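Local coordinates for Lin1909 protein (Listeria innocua, PDB 3FIJ) that is uncharacterised but probably acts as a gamma-glutamyl-gamma-aminobutyrate hydrolase of the class I glutamine amidotransferase-like family and binds manganese, at residues Arg32-Asp35 / Ala36-Val40; Ile114-Gly117 / Met118-Asn122; Ser162-Ala165 / Lys166-Asn170. All coordinates share one frame; numbering follows the deposited sequence.

In the fold
All three contacts are local, between residues a few positions apart along the chain. Contact 2 is central, about 4 Å from the chain centre; contacts 1 and 3 are peripheral, their centres about 15 and 16 Å from it. Contact 2 carries Cys115, whose side chain is about 8 Å from the bound manganese and which is probably the nucleophile of a Cys-His-Glu triad with His218 and Glu220. Contact 1, on helix 31-40, touches contact 2 where Tyr33 CE2 packs on Ile114 CD1 at 3.8 Å. Contact 3, between strands 154-158 and 172-174, touches neither; its nearest atoms are about 9 Å from contact 2, and the Leu164 side chain is about 12 Å from the metal.

Contact 1 (Arg32-Asp35 / Ala36-Val40); sequences RYVD and AIQKV
Four successive i to i+4 bonds join Arg32-Asp35 to Ala36-Lys39 as one stretch of alpha helix: Ala36 N to Arg32 O, Ile37 N to Tyr33 O, Gln38 N to Val34 O and Lys39 N to Asp35 O, the last at 2.8 Å. N-H...O angles of 158° or more make all four nearly straight. The donors approach differently, since Ala36 N stands 39° out of the Arg32 carbonyl plane whereas Lys39 N comes nearly along the C=O axis of Asp35.

Side chains add contacts one turn apart. Val34 and Gln38 run side by side in the same direction, Val34 CG2 lying beside the glutamine chain at 4.2 Å from Gln38 CD. Gln38 has CG beside its own backbone N (chi1 -77°), and this brings CG to 3.3 Å from Val34 O, alongside the carbonyl that its main-chain N-H already uses. Ile37 CG1 similarly lies 3.4 Å from Tyr33 O, and Ala36 CB is equally near that oxygen at 3.4 Å. Lys39 sets its CB 3.4 Å from Asp35 O, but its bent chain then turns off to a salt bridge between NZ and Glu230. Tyr33 also finds its polar partner beyond the helix turn, its OH bonding to Gly69 N, while its ring touches His218 and Glu220.

Gln38 packs on Ile49 of a second subunit. Val34 and Ile37 face strand 6-10 through Ile9 and strand 43-47 through Pro44, whereas Ala36 meets Phe233 and Val40 meets Val237, both on helix 227-241.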
ATOM      1  N   ARG A  32      23.027 -11.825   4.965  1.00 26.85           N
ATOM      2  CA  ARG A  32      24.276 -11.140   5.232  1.00 28.12           C
ATOM      3  C   ARG A  32      25.158 -11.832   6.260  1.00 25.82           C
ATOM      4  O   ARG A  32      26.371 -11.637   6.260  1.00 26.63           O
ATOM      5  CB  ARG A  32      24.012  -9.669   5.562  1.00 30.25           C
ATOM      6  CG  ARG A  32      23.378  -8.981   4.350  1.00 33.96           C
ATOM      7  CD  ARG A  32      23.372  -7.475   4.408  1.00 39.23           C
ATOM      8  NE  ARG A  32      22.490  -6.937   3.370  1.00 44.36           N
ATOM      9  CZ  ARG A  32      22.154  -5.655   3.251  1.00 45.70           C
ATOM     10  NH1 ARG A  32      22.627  -4.757   4.107  1.00 46.17           N
ATOM     11  NH2 ARG A  32      21.332  -5.272   2.279  1.00 47.76           N
ATOM     12  N   TYR A  33      24.572 -12.665   7.113  1.00 23.57           N
ATOM     13  CA  TYR A  33      25.395 -13.392   8.073  1.00 21.99           C
ATOM     14  C   TYR A  33      26.143 -14.483   7.306  1.00 21.94           C
ATOM     15  O   TYR A  33      27.325 -14.721   7.561  1.00 21.03           O
ATOM     16  CB  TYR A  33      24.559 -14.029   9.185  1.00 18.05           C
ATOM     17  CG  TYR A  33      23.887 -13.041  10.112  1.00 18.06           C
ATOM     18  CD1 TYR A  33      22.594 -12.591   9.857  1.00 16.78           C
ATOM     19  CD2 TYR A  33      24.531 -12.575  11.265  1.00 16.19           C
ATOM     20  CE1 TYR A  33      21.944 -11.710  10.724  1.00 14.81           C
ATOM     21  CE2 TYR A  33      23.884 -11.690  12.142  1.00 14.06           C
ATOM     22  CZ  TYR A  33      22.591 -11.271  11.857  1.00 14.58           C
ATOM     23  OH  TYR A  33      21.914 -10.449  12.717  1.00 17.01           O
ATOM     24  N   VAL A  34      25.467 -15.139   6.358  1.00 21.67           N
ATOM     25  CA  VAL A  34      26.135 -16.182   5.580  1.00 22.15           C
ATOM     26  C   VAL A  34      27.165 -15.543   4.642  1.00 20.82           C
ATOM     27  O   VAL A  34      28.201 -16.145   4.367  1.00 20.02           O
ATOM     28  CB  VAL A  34      25.139 -17.088   4.750  1.00 22.74           C
ATOM     29  CG1 VAL A  34      23.760 -17.071   5.375  1.00 20.60           C
ATOM     30  CG2 VAL A  34      25.108 -16.674   3.295  1.00 23.14           C
ATOM     31  N   ASP A  35      26.884 -14.334   4.158  1.00 19.58           N
ATOM     32  CA  ASP A  35      27.837 -13.638   3.288  1.00 20.07           C
ATOM     33  C   ASP A  35      29.112 -13.436   4.101  1.00 19.01           C
ATOM     34  O   ASP A  35      30.214 -13.722   3.646  1.00 19.25           O
ATOM     35  CB  ASP A  35      27.323 -12.257   2.852  1.00 20.64           C
ATOM     36  CG  ASP A  35      26.127 -12.329   1.912  1.00 22.64           C
ATOM     37  OD1 ASP A  35      25.941 -13.360   1.229  1.00 19.10           O
ATOM     38  OD2 ASP A  35      25.380 -11.325   1.844  1.00 24.49           O
ATOM     39  N   ALA A  36      28.941 -12.937   5.317  1.00 18.71           N
ATOM     40  CA  ALA A  36      30.061 -12.694   6.214  1.00 18.21           C
ATOM     41  C   ALA A  36      30.891 -13.956   6.433  1.00 17.75           C
ATOM     42  O   ALA A  36      32.110 -13.940   6.298  1.00 19.42           O
ATOM     43  CB  ALA A  36      29.542 -12.170   7.548  1.00 18.79           C
ATOM     44  N   ILE A  37      30.235 -15.054   6.770  1.00 16.62           N
ATOM     45  CA  ILE A  37      30.957 -16.290   7.007  1.00 16.58           C
ATOM     46  C   ILE A  37      31.676 -16.762   5.752  1.00 17.47           C
ATOM     47  O   ILE A  37      32.844 -17.149   5.806  1.00 19.36           O
ATOM     48  CB  ILE A  37      30.010 -17.405   7.499  1.00 16.63           C
ATOM     49  CG1 ILE A  37      29.472 -17.053   8.890  1.00 14.18           C
ATOM     50  CG2 ILE A  37      30.736 -18.746   7.499  1.00 15.96           C
ATOM     51  CD1 ILE A  37      30.540 -16.711   9.890  1.00 14.43           C
ATOM     52  N   GLN A  38      30.983 -16.727   4.620  1.00 16.89           N
ATOM     53  CA  GLN A  38      31.581 -17.171   3.368  1.00 17.68           C
ATOM     54  C   GLN A  38      32.766 -16.314   2.944  1.00 17.67           C
ATOM     55  O   GLN A  38      33.764 -16.836   2.452  1.00 16.89           O
ATOM     56  CB  GLN A  38      30.529 -17.208   2.263  1.00 16.34           C
ATOM     57  CG  GLN A  38      29.606 -18.418   2.356  1.00 13.47           C
ATOM     58  CD  GLN A  38      28.423 -18.323   1.409  1.00 14.01           C
ATOM     59  OE1 GLN A  38      27.679 -19.290   1.231  1.00 14.55           O
ATOM     60  NE2 GLN A  38      28.237 -17.154   0.806  1.00 12.88           N
ATOM     61  N   LYS A  39      32.668 -15.006   3.148  1.00 18.45           N
ATOM     62  CA  LYS A  39      33.757 -14.112   2.787  1.00 19.82           C
ATOM     63  C   LYS A  39      34.996 -14.432   3.618  1.00 21.71           C
ATOM     64  O   LYS A  39      36.119 -14.304   3.152  1.00 23.34           O
ATOM     65  CB  LYS A  39      33.341 -12.655   3.021  1.00 20.97           C
ATOM     66  CG  LYS A  39      34.505 -11.667   3.198  1.00 23.81           C
ATOM     67  CD  LYS A  39      35.387 -11.545   1.955  1.00 25.49           C
ATOM     68  CE  LYS A  39      35.135 -10.251   1.202  1.00 26.91           C
ATOM     69  NZ  LYS A  39      35.413  -9.037   2.028  1.00 27.05           N
ATOM     70  N   VAL A  40      34.779 -14.882   4.846  1.00 21.76           N
ATOM     71  CA  VAL A  40      35.870 -15.171   5.758  1.00 20.93           C
ATOM     72  C   VAL A  40      36.478 -16.583   5.727  1.00 22.14           C
ATOM     73  O   VAL A  40      37.459 -16.856   6.420  1.00 22.31           O
ATOM     74  CB  VAL A  40      35.419 -14.760   7.183  1.00 19.77           C
ATOM     75  CG1 VAL A  40      35.838 -15.768   8.211  1.00 21.17           C
ATOM     76  CG2 VAL A  40      35.983 -13.389   7.498  1.00 17.91           C
TER

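Contact 2 (Ile114-Gly117 / Met118-Asn122); sequences ICRG and MQLVN
Ile114-Gly117 and Met118-Asn122 form a sharp strand-to-helix turn with the geometry of a nucleophile elbow, probably the one of the class I glutamine amidotransferase fold: Ile114 ends strand 111-114, Cys115 occupies the N-cap, and helix 116-124 follows. The turn's strain is evident in the positive phi of Cys115 (50°, psi -116°).

Backbone bonds hold the first turn. Gly117 N reaches back to Ile114 O at 2.8 Å, evidence of how tightly the chain reverses. Cys115 O takes two weak bonds, from Met118 N at 3.0 Å and from Gln119 N at 3.5 Å. Regular helix bonding then sets in, with Leu120 N to Arg116 O at 2.7 Å and Val121 N to Gly117 O at 3.0 Å.

Salt bridges and a hydrogen bond anchor Arg116: NH2 pairs with Asp94 and Glu97, and NH1 bonds to Gln71 O.

Among nonpolar contacts, Leu120 reaches helix 91-106 at Ile98 and Val101, while Met118, present as selenomethionine, packs on Tyr212 and Ile182.

A close van der Waals contact sets a charged group against a methyl. CG of Arg116 is anti to its backbone N (chi1 159°), and the extended chain carries the guanidinium obliquely across Leu120, bringing NH2 to 3.3 Å from CD1.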
ATOM      1  N   ILE A 114      25.426 -11.907  17.990  1.00 11.80           N
ATOM      2  CA  ILE A 114      25.131 -10.577  17.485  1.00 10.82           C
ATOM      3  C   ILE A 114      23.738 -10.068  17.888  1.00 12.34           C
ATOM      4  O   ILE A 114      22.742 -10.795  17.779  1.00 12.32           O
ATOM      5  CB  ILE A 114      25.275 -10.558  15.933  1.00  9.04           C
ATOM      6  CG1 ILE A 114      26.764 -10.643  15.554  1.00 11.95           C
ATOM      7  CG2 ILE A 114      24.624  -9.311  15.352  1.00  6.78           C
ATOM      8  CD1 ILE A 114      27.034 -10.808  14.057  1.00 12.93           C
ATOM      9  N   CYS A 115      23.683  -8.814  18.342  1.00 12.49           N
ATOM     10  CA  CYS A 115      22.439  -8.158  18.754  1.00 12.74           C
ATOM     11  C   CYS A 115      21.671  -9.054  19.721  1.00 11.65           C
ATOM     12  O   CYS A 115      22.134  -9.325  20.821  1.00 12.52           O
ATOM     13  CB  CYS A 115      21.574  -7.842  17.521  1.00 11.89           C
ATOM     14  SG  CYS A 115      20.288  -6.605  17.815  1.00 14.27           S
ATOM     15  N   ARG A 116      20.495  -9.499  19.310  1.00 12.63           N
ATOM     16  CA  ARG A 116      19.674 -10.399  20.113  1.00 14.96           C
ATOM     17  C   ARG A 116      20.540 -11.521  20.692  1.00 16.30           C
ATOM     18  O   ARG A 116      20.440 -11.870  21.876  1.00 16.31           O
ATOM     19  CB  ARG A 116      18.586 -10.999  19.228  1.00 15.29           C
ATOM     20  CG  ARG A 116      18.006 -12.284  19.761  1.00 17.78           C
ATOM     21  CD  ARG A 116      17.312 -13.062  18.659  1.00 18.26           C
ATOM     22  NE  ARG A 116      17.119 -14.440  19.084  1.00 21.99           N
ATOM     23  CZ  ARG A 116      16.182 -14.830  19.937  1.00 19.54           C
ATOM     24  NH1 ARG A 116      15.339 -13.940  20.443  1.00 16.73           N
ATOM     25  NH2 ARG A 116      16.116 -16.102  20.308  1.00 20.13           N
ATOM     26  N   GLY A 117      21.400 -12.072  19.842  1.00 15.47           N
ATOM     27  CA  GLY A 117      22.285 -13.148  20.246  1.00 15.77           C
ATOM     28  C   GLY A 117      23.043 -12.938  21.541  1.00 15.36           C
ATOM     29  O   GLY A 117      23.079 -13.833  22.386  1.00 17.09           O
HETATM   30  N   MSE A 118      23.661 -11.773  21.697  1.00 14.03           N
HETATM   31  CA  MSE A 118      24.415 -11.441  22.901  1.00 13.99           C
HETATM   32  C   MSE A 118      23.469 -11.380  24.106  1.00 15.71           C
HETATM   33  O   MSE A 118      23.851 -11.673  25.237  1.00 13.50           O
HETATM   34  CB  MSE A 118      25.115 -10.088  22.719  1.00 14.34           C
HETATM   35  CG  MSE A 118      25.955  -9.635  23.908  1.00 15.21           C
HETATM   36 SE   MSE A 118      26.441  -7.739  23.790  1.00 24.39          SE
HETATM   37  CE  MSE A 118      24.781  -6.980  24.519  1.00 16.59           C
ATOM     38  N   GLN A 119      22.228 -10.979  23.858  1.00 16.71           N
ATOM     39  CA  GLN A 119      21.261 -10.902  24.935  1.00 17.54           C
ATOM     40  C   GLN A 119      20.733 -12.292  25.273  1.00 17.98           C
ATOM     41  O   GLN A 119      20.371 -12.567  26.422  1.00 18.47           O
ATOM     42  CB  GLN A 119      20.112  -9.970  24.555  1.00 14.62           C
ATOM     43  CG  GLN A 119      20.571  -8.539  24.387  1.00 17.37           C
ATOM     44  CD  GLN A 119      19.429  -7.578  24.192  1.00 15.52           C
ATOM     45  OE1 GLN A 119      19.639  -6.375  24.027  1.00 15.15           O
ATOM     46  NE2 GLN A 119      18.209  -8.101  24.204  1.00 17.23           N
ATOM     47  N   LEU A 120      20.685 -13.171  24.278  1.00 17.76           N
ATOM     48  CA  LEU A 120      20.210 -14.522  24.532  1.00 17.10           C
ATOM     49  C   LEU A 120      21.249 -15.269  25.380  1.00 17.49           C
ATOM     50  O   LEU A 120      20.905 -16.039  26.275  1.00 17.74           O
ATOM     51  CB  LEU A 120      19.953 -15.266  23.224  1.00 15.83           C
ATOM     52  CG  LEU A 120      19.449 -16.688  23.464  1.00 17.44           C
ATOM     53  CD1 LEU A 120      18.335 -16.984  22.514  1.00 20.03           C
ATOM     54  CD2 LEU A 120      20.592 -17.691  23.329  1.00 14.11           C
ATOM     55  N   VAL A 121      22.525 -15.036  25.105  1.00 17.82           N
ATOM     56  CA  VAL A 121      23.573 -15.679  25.879  1.00 17.12           C
ATOM     57  C   VAL A 121      23.447 -15.215  27.342  1.00 18.03           C
ATOM     58  O   VAL A 121      23.381 -16.029  28.260  1.00 18.67           O
ATOM     59  CB  VAL A 121      24.956 -15.315  25.302  1.00 15.58           C
ATOM     60  CG1 VAL A 121      26.075 -15.712  26.264  1.00 14.83           C
ATOM     61  CG2 VAL A 121      25.133 -16.003  23.974  1.00 12.96           C
ATOM     62  N   ASN A 122      23.385 -13.905  27.549  1.00 16.97           N
ATOM     63  CA  ASN A 122      23.268 -13.348  28.888  1.00 17.39           C
ATOM     64  C   ASN A 122      22.114 -14.010  29.669  1.00 19.46           C
ATOM     65  O   ASN A 122      22.285 -14.431  30.816  1.00 20.83           O
ATOM     66  CB  ASN A 122      23.068 -11.830  28.789  1.00 14.09           C
ATOM     67  CG  ASN A 122      23.227 -11.132  30.130  1.00 15.19           C
ATOM     68  OD1 ASN A 122      22.251 -10.646  30.712  1.00 13.74           O
ATOM     69  ND2 ASN A 122      24.462 -11.082  30.631  1.00 11.14           N
TER

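Contact 3 (Ser162-Ala165 / Lys166-Asn170)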
ATOM      1  N   SER A 162      40.676  -6.116  26.216  1.00 23.41           N
ATOM      2  CA  SER A 162      39.704  -7.066  25.685  1.00 23.11           C
ATOM      3  C   SER A 162      39.989  -7.669  24.313  1.00 24.06           C
ATOM      4  O   SER A 162      40.756  -7.131  23.511  1.00 24.17           O
ATOM      5  CB  SER A 162      38.325  -6.415  25.637  1.00 24.56           C
ATOM      6  OG  SER A 162      38.237  -5.518  24.545  1.00 25.23           O
ATOM      7  N   GLU A 163      39.342  -8.803  24.058  1.00 23.22           N
ATOM      8  CA  GLU A 163      39.459  -9.496  22.786  1.00 21.71           C
ATOM      9  C   GLU A 163      38.997  -8.504  21.723  1.00 19.37           C
ATOM     10  O   GLU A 163      39.619  -8.372  20.669  1.00 19.41           O
ATOM     11  CB  GLU A 163      38.544 -10.721  22.783  1.00 22.48           C
ATOM     12  CG  GLU A 163      38.583 -11.580  21.522  1.00 27.57           C
ATOM     13  CD  GLU A 163      39.791 -12.508  21.466  1.00 29.13           C
ATOM     14  OE1 GLU A 163      40.228 -12.969  22.539  1.00 29.02           O
ATOM     15  OE2 GLU A 163      40.288 -12.788  20.351  1.00 32.22           O
ATOM     16  N   LEU A 164      37.906  -7.801  22.016  1.00 17.30           N
ATOM     17  CA  LEU A 164      37.345  -6.824  21.084  1.00 15.53           C
ATOM     18  C   LEU A 164      38.415  -5.845  20.643  1.00 17.01           C
ATOM     19  O   LEU A 164      38.523  -5.522  19.453  1.00 15.69           O
ATOM     20  CB  LEU A 164      36.193  -6.051  21.736  1.00 13.72           C
ATOM     21  CG  LEU A 164      35.414  -5.123  20.800  1.00 13.21           C
ATOM     22  CD1 LEU A 164      34.790  -5.952  19.678  1.00 11.22           C
ATOM     23  CD2 LEU A 164      34.334  -4.381  21.577  1.00 11.74           C
ATOM     24  N   ALA A 165      39.214  -5.392  21.609  1.00 18.66           N
ATOM     25  CA  ALA A 165      40.287  -4.435  21.353  1.00 20.75           C
ATOM     26  C   ALA A 165      41.336  -4.949  20.366  1.00 21.46           C
ATOM     27  O   ALA A 165      42.125  -4.170  19.837  1.00 22.87           O
ATOM     28  CB  ALA A 165      40.952  -4.021  22.676  1.00 21.40           C
ATOM     29  N   LYS A 166      41.344  -6.254  20.117  1.00 23.20           N
ATOM     30  CA  LYS A 166      42.290  -6.834  19.164  1.00 24.18           C
ATOM     31  C   LYS A 166      41.807  -6.542  17.750  1.00 24.74           C
ATOM     32  O   LYS A 166      42.549  -6.702  16.779  1.00 25.59           O
ATOM     33  CB  LYS A 166      42.373  -8.353  19.322  1.00 24.80           C
ATOM     34  CG  LYS A 166      42.915  -8.843  20.645  1.00 27.00           C
ATOM     35  CD  LYS A 166      42.987 -10.365  20.659  1.00 27.51           C
ATOM     36  CE  LYS A 166      43.443 -10.892  22.015  1.00 29.75           C
ATOM     37  NZ  LYS A 166      43.457 -12.386  22.057  1.00 31.19           N
ATOM     38  N   HIS A 167      40.554  -6.114  17.637  1.00 23.74           N
ATOM     39  CA  HIS A 167      39.985  -5.848  16.329  1.00 21.61           C
ATOM     40  C   HIS A 167      39.397  -4.450  16.151  1.00 21.29           C
ATOM     41  O   HIS A 167      39.288  -3.960  15.033  1.00 20.02           O
ATOM     42  CB  HIS A 167      38.935  -6.916  16.023  1.00 20.80           C
ATOM     43  CG  HIS A 167      39.428  -8.319  16.217  1.00 20.65           C
ATOM     44  ND1 HIS A 167      39.207  -9.036  17.376  1.00 21.68           N
ATOM     45  CD2 HIS A 167      40.144  -9.132  15.408  1.00 20.98           C
ATOM     46  CE1 HIS A 167      39.763 -10.226  17.270  1.00 20.26           C
ATOM     47  NE2 HIS A 167      40.340 -10.314  16.084  1.00 20.16           N
ATOM     48  N   HIS A 168      39.023  -3.805  17.251  1.00 23.01           N
ATOM     49  CA  HIS A 168      38.453  -2.466  17.178  1.00 24.11           C
ATOM     50  C   HIS A 168      39.202  -1.446  18.044  1.00 23.83           C
ATOM     51  O   HIS A 168      39.586  -1.738  19.177  1.00 23.61           O
ATOM     52  CB  HIS A 168      36.973  -2.475  17.608  1.00 25.39           C
ATOM     53  CG  HIS A 168      36.044  -3.146  16.640  1.00 27.18           C
ATOM     54  ND1 HIS A 168      36.345  -3.314  15.306  1.00 29.72           N
ATOM     55  CD2 HIS A 168      34.795  -3.642  16.807  1.00 29.52           C
ATOM     56  CE1 HIS A 168      35.322  -3.888  14.695  1.00 31.50           C
ATOM     57  NE2 HIS A 168      34.367  -4.097  15.583  1.00 29.66           N
ATOM     58  N   PRO A 169      39.428  -0.235  17.510  1.00 23.29           N
ATOM     59  CA  PRO A 169      40.122   0.804  18.270  1.00 23.31           C
ATOM     60  C   PRO A 169      39.107   1.472  19.182  1.00 24.08           C
ATOM     61  O   PRO A 169      37.904   1.374  18.944  1.00 23.19           O
ATOM     62  CB  PRO A 169      40.620   1.747  17.185  1.00 22.72           C
ATOM     63  CG  PRO A 169      39.539   1.665  16.170  1.00 23.42           C
ATOM     64  CD  PRO A 169      39.261   0.176  16.104  1.00 23.97           C
ATOM     65  N   ASN A 170      39.581   2.145  20.223  1.00 24.51           N
ATOM     66  CA  ASN A 170      38.677   2.814  21.140  1.00 23.96           C
ATOM     67  C   ASN A 170      37.959   3.945  20.397  1.00 24.28           C
ATOM     68  O   ASN A 170      38.500   4.512  19.454  1.00 23.27           O
ATOM     69  CB  ASN A 170      39.463   3.369  22.325  1.00 23.59           C
ATOM     70  CG  ASN A 170      38.562   3.873  23.433  1.00 23.95           C
ATOM     71  OD1 ASN A 170      37.589   3.209  23.806  1.00 21.96           O
ATOM     72  ND2 ASN A 170      38.886   5.045  23.978  1.00 22.76           N
TER
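The imidazole of His167 meets the backbone of Glu163 through ND1, which makes a weak bond to Glu163 O at 3.4 Å, bent to an N-H...O angle of 128°. Leu164 O also lies near this ring, 4.1 Å from ND1, and Lys166 CB sits over one face, 3.7 Å above the plane and displaced toward the rim. The His168 ring touches Leu164 through a single close pair, CD2 of the histidine lying 3.7 Å from CD1 of the leucine, and its ND1 makes a weak bond back to His167 O.

Glu163 and Lys166 meet through their charged ends. The lysine chain is extended beyond CG, whereas the glutamate has CG anti to its backbone N and bends at chi2 (79°), turning its carboxylate toward the amine. OE1 meets Lys166 NZ at 3.3 Å in a salt bridge whose hydrogen bond is weak. The other carboxylate oxygen, OE2, accepts a weak bond from Trp211 NE1.

The backbone bonds form a compact turn. Lys166 N reaches Glu163 O at 2.8 Å, standing well above the carbonyl plane. Leu164 O accepts two N-H groups, each at 2.8 Å: His167 N from above the carbonyl plane and His168 N within it. Ser162 OG accepts from Ala165 N at 3.1 Å, an ST motif that starts the turn, and also bonds to Glu159 O. The N-H groups of Glu163 and Leu164 are held by the carboxylate of Glu204, while Leu164 packs on Ala193 and Ala202 and His168 meets Leu232 of helix 227-241.

Chemically, the turn is secured mainly by main-chain bonds and by the Ser162 and Glu204 oxygens at its start. The long Glu163-Lys166 pair probably adds only modest electrostatic attraction, since the lysine is exposed and solvent would screen it.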